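Local atomic coordinates of scavenger receptor with C-type lectin type I (Homo sapiens, PDB entry 2OX8), a protein that binds the leukocyte cell-surface glycan Lewis(x) through its C-type lectin carbohydrate-recognition domain and probably acts as a scavenger receptor. Residues Y18-K23 against V123-C128; L40-T45 against W75-G80; R59-I64 against G108-G113. All blocks are in the same frame, centred on the assembly; numbering follows the deposited sequence.

Contact 1 (Y18-K23 against V123-C128); sequences YFSVEK and VNNFIC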
# COMPACT_ATOMS: atom_id res chain seq x y z
N TYR A 18 -3.09 10.60 -0.52
CA TYR A 18 -3.30 11.02 0.85
C TYR A 18 -2.42 10.18 1.78
O TYR A 18 -2.54 8.95 1.82
CB TYR A 18 -4.76 10.87 1.26
CG TYR A 18 -5.03 11.32 2.68
CD1 TYR A 18 -5.16 12.67 3.00
CD2 TYR A 18 -5.11 10.39 3.71
CE1 TYR A 18 -5.36 13.08 4.32
CE2 TYR A 18 -5.31 10.79 5.02
CZ TYR A 18 -5.44 12.13 5.32
OH TYR A 18 -5.66 12.52 6.62
N PHE A 19 -1.53 10.83 2.51
CA PHE A 19 -0.68 10.13 3.45
C PHE A 19 -1.33 10.34 4.79
O PHE A 19 -1.32 11.44 5.33
CB PHE A 19 0.74 10.68 3.42
CG PHE A 19 1.50 10.30 2.19
CD1 PHE A 19 1.21 10.90 0.97
CD2 PHE A 19 2.43 9.28 2.22
CE1 PHE A 19 1.84 10.49 -0.19
CE2 PHE A 19 3.07 8.87 1.06
CZ PHE A 19 2.77 9.48 -0.14
N SER A 20 -1.90 9.26 5.33
CA SER A 20 -2.61 9.33 6.59
C SER A 20 -1.81 9.73 7.81
O SER A 20 -0.60 9.51 7.91
CB SER A 20 -3.26 7.98 6.91
OG SER A 20 -2.30 7.11 7.50
N VAL A 21 -2.54 10.30 8.76
CA VAL A 21 -1.98 10.70 10.03
C VAL A 21 -2.34 9.60 11.01
O VAL A 21 -1.48 9.10 11.73
CB VAL A 21 -2.58 12.02 10.50
CG1 VAL A 21 -2.15 12.31 11.93
CG2 VAL A 21 -2.12 13.14 9.55
N GLU A 22 -3.61 9.19 11.05
CA GLU A 22 -3.96 8.14 11.99
C GLU A 22 -3.60 6.77 11.43
O GLU A 22 -3.51 6.56 10.22
CB GLU A 22 -5.44 8.16 12.37
CG GLU A 22 -5.68 7.50 13.75
CD GLU A 22 -7.16 7.29 14.10
OE1 GLU A 22 -7.96 8.25 13.95
OE2 GLU A 22 -7.52 6.17 14.53
N LYS A 23 -3.40 5.83 12.36
CA LYS A 23 -3.06 4.46 12.03
C LYS A 23 -4.30 3.62 12.28
O LYS A 23 -5.09 3.92 13.17
CB LYS A 23 -1.93 3.98 12.93
CG LYS A 23 -0.69 4.85 12.91
CD LYS A 23 0.19 4.55 14.11
CE LYS A 23 1.60 5.11 13.95
NZ LYS A 23 2.44 4.30 13.03
N VAL A 123 -1.89 -2.27 13.28
CA VAL A 123 -2.18 -0.87 12.98
C VAL A 123 -1.00 -0.19 12.27
O VAL A 123 0.15 -0.38 12.64
CB VAL A 123 -2.55 -0.10 14.27
CG1 VAL A 123 -3.00 1.29 13.95
CG2 VAL A 123 -3.66 -0.83 15.01
N ASN A 124 -1.32 0.59 11.24
CA ASN A 124 -0.31 1.31 10.47
C ASN A 124 -0.95 2.52 9.83
O ASN A 124 -2.17 2.66 9.80
CB ASN A 124 0.28 0.47 9.34
CG ASN A 124 1.07 -0.73 9.83
OD1 ASN A 124 0.51 -1.82 10.00
ND2 ASN A 124 2.36 -0.54 10.07
N ASN A 125 -0.10 3.40 9.31
CA ASN A 125 -0.54 4.58 8.61
C ASN A 125 -0.84 4.03 7.23
O ASN A 125 -0.42 2.92 6.90
CB ASN A 125 0.58 5.62 8.55
CG ASN A 125 0.99 6.12 9.93
OD1 ASN A 125 1.64 5.40 10.69
ND2 ASN A 125 0.59 7.33 10.27
N PHE A 126 -1.54 4.80 6.40
CA PHE A 126 -1.89 4.33 5.08
C PHE A 126 -1.93 5.43 4.03
O PHE A 126 -2.06 6.61 4.34
CB PHE A 126 -3.24 3.62 5.15
CG PHE A 126 -4.34 4.47 5.71
CD1 PHE A 126 -5.09 5.28 4.88
CD2 PHE A 126 -4.59 4.51 7.08
CE1 PHE A 126 -6.06 6.13 5.39
CE2 PHE A 126 -5.56 5.35 7.61
CZ PHE A 126 -6.29 6.17 6.76
N ILE A 127 -1.84 5.02 2.77
CA ILE A 127 -1.85 5.95 1.65
C ILE A 127 -3.10 5.73 0.79
O ILE A 127 -3.40 4.61 0.37
CB ILE A 127 -0.59 5.77 0.76
CG1 ILE A 127 0.67 6.01 1.59
CG2 ILE A 127 -0.62 6.74 -0.42
CD1 ILE A 127 1.98 5.84 0.80
N CYS A 128 -3.85 6.80 0.56
CA CYS A 128 -5.04 6.72 -0.26
C CYS A 128 -4.71 7.34 -1.62
O CYS A 128 -3.89 8.26 -1.74
CB CYS A 128 -6.20 7.47 0.38
SG CYS A 128 -6.87 6.74 1.91
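Y18 and C128 pair across the sheet as an antiparallel hydrogen-bonded pair, their backbones joined by Y18 N to C128 O and C128 N to Y18 O, both 2.8 Å. F19 and I127 follow as the non-hydrogen-bonded pair, and the I127 CA-H leans on Y18 O. S20 N gives a third backbone bond, 2.8 Å to F126 O. Beyond it side-chain bonds take over. S20 OG, set between its own N and carbonyl carbon (chi1 82°), accepts from F126 N at 2.7 Å in an almost straight bond and donates to E22 O at 3.0 Å, so one hydroxyl ties residues 20-22 to the opposite strand. N125 uses both ends of its amide: OD1 takes K23 NZ at 2.7 Å in the carbonyl plane, and ND2 makes a weak bond to S20 O. The K23 chain reaches OD1 by bending at its last torsion (chi4 -77°). This pairing of strands 15-19 and 125-131 brings the N- and C-terminal parts of the domain together, the loop-closing feature of the C-type lectin fold, and the C128-C33 disulfide fastens the same strand to helix 26-35. Among the apolar contacts, Y18 CB meets C128 CB at 3.8 Å. C128 SG lies in plane at the edge of the F126 ring, and S20 CB sits over the centre of that ring, 3.4 Å from its centroid, a CH-pi contact. On the face of F19 and I127 the two side chains run alongside each other, F19 CE2 against I127 CD1, with helix 46-55 behind them.

Contact 2 (L40-T45 against W75-G80); sequences LVFINT and WKWLDG. With ZN (zinc ion), chain F.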
# COMPACT_ATOMS: atom_id res chain seq x y z
N LEU A 40 -6.70 2.29 -1.14
CA LEU A 40 -5.32 2.19 -0.74
C LEU A 40 -4.53 2.20 -2.07
O LEU A 40 -4.92 1.56 -3.07
CB LEU A 40 -5.12 0.91 0.08
CG LEU A 40 -5.61 1.03 1.56
CD1 LEU A 40 -5.80 -0.34 2.18
CD2 LEU A 40 -4.60 1.86 2.37
N VAL A 41 -3.45 2.97 -2.07
CA VAL A 41 -2.59 3.19 -3.22
C VAL A 41 -2.13 1.94 -3.99
O VAL A 41 -1.89 0.89 -3.40
CB VAL A 41 -1.36 4.01 -2.77
CG1 VAL A 41 -0.48 3.16 -1.86
CG2 VAL A 41 -0.59 4.51 -3.94
N PHE A 42 -2.05 2.07 -5.31
CA PHE A 42 -1.56 1.01 -6.20
C PHE A 42 -0.26 1.60 -6.72
O PHE A 42 -0.22 2.78 -7.10
CB PHE A 42 -2.47 0.77 -7.41
CG PHE A 42 -3.83 0.26 -7.07
CD1 PHE A 42 -4.89 0.48 -7.94
CD2 PHE A 42 -4.07 -0.40 -5.87
CE1 PHE A 42 -6.18 0.04 -7.62
CE2 PHE A 42 -5.36 -0.84 -5.54
CZ PHE A 42 -6.41 -0.61 -6.43
N ILE A 43 0.81 0.82 -6.73
CA ILE A 43 2.09 1.32 -7.24
C ILE A 43 2.44 0.53 -8.50
O ILE A 43 2.85 -0.63 -8.41
CB ILE A 43 3.18 1.17 -6.17
CG1 ILE A 43 2.81 2.05 -4.98
CG2 ILE A 43 4.53 1.54 -6.75
CD1 ILE A 43 3.48 1.66 -3.71
N ASN A 44 2.27 1.15 -9.66
CA ASN A 44 2.51 0.45 -10.91
C ASN A 44 3.70 0.80 -11.79
O ASN A 44 3.79 0.34 -12.92
CB ASN A 44 1.24 0.49 -11.74
CG ASN A 44 0.15 -0.35 -11.14
OD1 ASN A 44 0.32 -1.55 -10.94
ND2 ASN A 44 -0.98 0.27 -10.83
N THR A 45 4.63 1.60 -11.28
CA THR A 45 5.79 1.97 -12.04
C THR A 45 6.85 2.39 -11.06
O THR A 45 6.52 2.82 -9.96
CB THR A 45 5.50 3.17 -12.97
OG1 THR A 45 4.98 4.26 -12.19
CG2 THR A 45 4.50 2.78 -14.04
N TRP A 75 -0.78 -12.50 -5.00
CA TRP A 75 -0.87 -11.08 -4.65
C TRP A 75 -1.44 -10.22 -5.74
O TRP A 75 -1.00 -10.29 -6.89
CB TRP A 75 0.51 -10.55 -4.19
CG TRP A 75 0.93 -11.18 -2.89
CD1 TRP A 75 1.30 -12.48 -2.71
CD2 TRP A 75 0.79 -10.62 -1.57
NE1 TRP A 75 1.38 -12.78 -1.37
CE2 TRP A 75 1.07 -11.65 -0.65
CE3 TRP A 75 0.45 -9.35 -1.09
CZ2 TRP A 75 1.02 -11.46 0.73
CZ3 TRP A 75 0.40 -9.16 0.29
CH2 TRP A 75 0.68 -10.21 1.19
N LYS A 76 -2.42 -9.41 -5.36
CA LYS A 76 -3.10 -8.51 -6.30
C LYS A 76 -3.45 -7.17 -5.68
O LYS A 76 -3.63 -7.04 -4.47
CB LYS A 76 -4.40 -9.14 -6.79
CG LYS A 76 -4.28 -10.41 -7.61
CD LYS A 76 -5.68 -10.91 -7.90
CE LYS A 76 -5.69 -12.27 -8.58
NZ LYS A 76 -7.05 -12.87 -8.43
N TRP A 77 -3.57 -6.16 -6.54
CA TRP A 77 -3.95 -4.83 -6.12
C TRP A 77 -5.46 -4.93 -5.95
O TRP A 77 -6.10 -5.74 -6.63
CB TRP A 77 -3.60 -3.83 -7.20
CG TRP A 77 -2.15 -3.67 -7.42
CD1 TRP A 77 -1.45 -3.99 -8.54
CD2 TRP A 77 -1.20 -3.08 -6.51
NE1 TRP A 77 -0.12 -3.64 -8.39
CE2 TRP A 77 0.05 -3.08 -7.16
CE3 TRP A 77 -1.30 -2.56 -5.22
CZ2 TRP A 77 1.21 -2.58 -6.56
CZ3 TRP A 77 -0.14 -2.06 -4.62
CH2 TRP A 77 1.09 -2.07 -5.29
N LEU A 78 -6.05 -4.12 -5.07
CA LEU A 78 -7.49 -4.17 -4.83
C LEU A 78 -8.39 -4.12 -6.09
O LEU A 78 -9.60 -4.31 -5.99
CB LEU A 78 -7.92 -3.04 -3.88
CG LEU A 78 -7.27 -3.01 -2.50
CD1 LEU A 78 -7.60 -1.69 -1.83
CD2 LEU A 78 -7.72 -4.19 -1.68
N ASP A 79 -7.80 -3.85 -7.25
CA ASP A 79 -8.56 -3.79 -8.49
C ASP A 79 -8.50 -5.13 -9.24
O ASP A 79 -8.90 -5.21 -10.40
CB ASP A 79 -7.99 -2.72 -9.41
CG ASP A 79 -6.65 -3.11 -10.02
OD1 ASP A 79 -6.14 -4.21 -9.68
OD2 ASP A 79 -6.10 -2.33 -10.83
N GLY A 80 -7.98 -6.16 -8.58
CA GLY A 80 -7.84 -7.47 -9.20
C GLY A 80 -6.47 -7.72 -9.84
O GLY A 80 -5.89 -8.78 -9.68
ZN ZN F . -0.81 4.43 -8.26
O HOH W 1 -3.34 -0.80 -11.42
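F42 and W77 meet obliquely, each ring facing a carbon of the other residue: F42 CA over the indole, W77 CB over the phenyl. F42 CA is 3.9 Å from the centroid of the six-membered ring in a CH-pi contact, and on the same face I43 N lies 3.2 Å above the W77 plane, toward the rim. In return W77 CB is 4.0 Å from the centroid of the F42 ring. The two side chains run in opposite senses, the phenyl plane inclined 49° to the five-membered ring. Outside the two segments, H39 stacks with the F42 ring and W115 meets the W77 ring edge-to-face. CG of W77 lies anti to its carbonyl carbon (chi1 -67°), which sends the indole along the 40-45 backbone, where CH2 also touches I43 CB. Oblique to the phenyl ring are the backbone nitrogens of L78 and D79, while F42 CE2 meets L78 CB at 3.8 Å and CE1 meets D79 CB. L40 CB adds a looser contact with L78 CD1.

The 75-80 side is shaped by a type I beta turn from W77 to G80, closed by G80 N to W77 O, which presents L78 and D79 to the phenyl ring. Polar contact is made through water 1, which takes a weak bond from N44 ND2 and donates to D79 OD2 at 3.2 Å. Behind the F42 side chain its carbonyl O binds a zinc ion at 2.1 Å, a site completed by E48 and E129. Residues W75 to G80 spell WKWLDG, a form of the WxWxDG motif familiar in C-type lectin domains, and its second tryptophan packs against the zinc-bearing 40-45 loop.

Contact 3 (R59-I64 against G108-G113); sequences RESHWI and GLIYAG. With ZN (zinc ion), chain I.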
# COMPACT_ATOMS: atom_id res chain seq x y z
N ARG A 59 8.88 8.26 9.41
CA ARG A 59 9.42 6.92 9.20
C ARG A 59 8.40 5.81 9.45
O ARG A 59 8.74 4.63 9.50
CB ARG A 59 10.64 6.71 10.08
CG ARG A 59 11.95 7.03 9.38
CD ARG A 59 12.44 8.43 9.68
NE ARG A 59 13.63 8.78 8.89
CZ ARG A 59 14.70 8.00 8.73
NH1 ARG A 59 14.76 6.81 9.31
NH2 ARG A 59 15.71 8.42 8.00
N GLU A 60 7.14 6.19 9.57
CA GLU A 60 6.07 5.23 9.80
C GLU A 60 5.85 4.36 8.57
O GLU A 60 6.04 4.78 7.43
CB GLU A 60 4.78 5.98 10.17
CG GLU A 60 4.91 7.53 10.28
CD GLU A 60 4.42 8.27 9.03
OE1 GLU A 60 4.83 7.91 7.92
OE2 GLU A 60 3.61 9.22 9.15
N SER A 61 5.46 3.11 8.80
CA SER A 61 5.17 2.17 7.72
C SER A 61 3.75 2.50 7.23
O SER A 61 2.89 2.86 8.04
CB SER A 61 5.24 0.75 8.27
OG SER A 61 5.43 -0.21 7.26
N HIS A 62 3.49 2.37 5.92
CA HIS A 62 2.16 2.66 5.36
C HIS A 62 1.55 1.49 4.60
O HIS A 62 2.25 0.82 3.85
CB HIS A 62 2.25 3.86 4.40
CG HIS A 62 2.59 5.15 5.07
ND1 HIS A 62 1.65 6.13 5.31
CD2 HIS A 62 3.76 5.62 5.56
CE1 HIS A 62 2.23 7.14 5.93
NE2 HIS A 62 3.51 6.86 6.10
N TRP A 63 0.24 1.27 4.76
CA TRP A 63 -0.44 0.18 4.03
C TRP A 63 -0.57 0.56 2.56
O TRP A 63 -0.74 1.73 2.23
CB TRP A 63 -1.89 -0.02 4.50
CG TRP A 63 -2.13 -0.59 5.84
CD1 TRP A 63 -2.79 0.01 6.85
CD2 TRP A 63 -1.76 -1.89 6.30
NE1 TRP A 63 -2.87 -0.83 7.93
CE2 TRP A 63 -2.25 -2.01 7.62
CE3 TRP A 63 -1.08 -2.98 5.73
CZ2 TRP A 63 -2.08 -3.17 8.39
CZ3 TRP A 63 -0.91 -4.13 6.49
CH2 TRP A 63 -1.41 -4.21 7.81
N ILE A 64 -0.51 -0.42 1.67
CA ILE A 64 -0.71 -0.18 0.24
C ILE A 64 -1.84 -1.13 -0.20
O ILE A 64 -2.14 -2.10 0.50
CB ILE A 64 0.59 -0.41 -0.56
CG1 ILE A 64 1.12 -1.84 -0.42
CG2 ILE A 64 1.64 0.55 -0.08
CD1 ILE A 64 2.40 -2.10 -1.26
N GLY A 108 2.40 -3.49 3.01
CA GLY A 108 2.62 -2.13 3.41
C GLY A 108 4.01 -1.72 2.96
O GLY A 108 4.91 -2.55 2.82
N LEU A 109 4.17 -0.42 2.73
CA LEU A 109 5.42 0.15 2.28
C LEU A 109 6.18 0.55 3.53
O LEU A 109 5.56 1.00 4.50
CB LEU A 109 5.12 1.40 1.44
CG LEU A 109 6.07 2.04 0.43
CD1 LEU A 109 5.50 3.40 0.05
CD2 LEU A 109 7.45 2.22 1.01
N ILE A 110 7.49 0.38 3.54
CA ILE A 110 8.28 0.78 4.71
C ILE A 110 9.22 1.91 4.33
O ILE A 110 9.49 2.12 3.15
CB ILE A 110 9.12 -0.38 5.27
CG1 ILE A 110 10.15 -0.83 4.23
CG2 ILE A 110 8.21 -1.51 5.71
CD1 ILE A 110 10.92 -2.08 4.61
N TYR A 111 9.72 2.63 5.32
CA TYR A 111 10.67 3.70 5.03
C TYR A 111 11.80 2.97 4.32
O TYR A 111 12.23 1.91 4.78
CB TYR A 111 11.19 4.35 6.30
CG TYR A 111 11.79 5.72 6.07
CD1 TYR A 111 10.96 6.80 5.73
CD2 TYR A 111 13.16 5.94 6.16
CE1 TYR A 111 11.49 8.06 5.48
CE2 TYR A 111 13.71 7.21 5.92
CZ TYR A 111 12.86 8.26 5.58
OH TYR A 111 13.38 9.52 5.35
N ALA A 112 12.25 3.53 3.20
CA ALA A 112 13.30 2.94 2.37
C ALA A 112 12.64 2.57 1.05
O ALA A 112 13.31 2.39 0.03
CB ALA A 112 13.91 1.70 3.02
N GLY A 113 11.32 2.43 1.09
CA GLY A 113 10.57 2.14 -0.11
C GLY A 113 10.04 0.75 -0.40
O GLY A 113 8.99 0.64 -1.03
ZN ZN I . 4.54 8.61 6.36
O HOH W 2 6.36 6.99 6.58
O HOH W 3 4.37 10.76 5.34
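Strands 62-64 and 108-109 run antiparallel, H62 and L109 forming the hydrogen-bonded pair and W63 and G108 the non-hydrogen-bonded one, with W63 CA and G108 CA 3.9 Å apart. H62 N donates to L109 O at 2.9 Å, and L109 N returns a bond to H62 O. The CA of G108 packs against H62 O, 3.0 Å away. L109 O is gripped twice: besides H62 N it receives S61 OG at 3.0 Å, which arrives from above the carbonyl plane. S61 OG is anti to its own N (chi1 -160°), a position that also brings it to I110 CG2. The I64 and L109 side chains cross at about a right angle, I64 CG2 3.9 Å from L109 CB. Strand 62-67 is a central one in the C-type lectin sheet, flanked by 106-109 and, along its other edge, 125-131; W63 and I64 begin the WIGL sequence characteristic of these domains. Y111 is the second residue of a type II turn from I110 to G113; its ring is overlaid by R59, whose CG stands over the ring centre, 3.6 Å from the centroid. The guanidinium, inclined 33° to the ring, lies toward CE2 over the same face, but its exact placement is doubtful. H62 turns its imidazole to a zinc ion, NE2 at 2.0 Å, which E60 OE1 and two waters also bind.

In the fold
All three contacts reach one sheet, and strand 62-67 is the common neighbour: strand 125-131 of contact 1 runs beside it in parallel, while strand 106-109 of contact 3 and strand 76-77 of contact 2 pair with it antiparallel. Probable backbone bonds, N125 O with W63 N and I127 O with V41 N, link contact 1 to contacts 3 and 2 respectively. Each contact is partly buried. Contacts 1 and 3 are backbone pairings that fray into surface side chains, K23 in one and R59 in the other; contact 2 relies on aromatic packing around a buried indole. Along the chain, contacts 2 and 3 are nested within the loop closed by contact 1 and cross each other, their segments alternating.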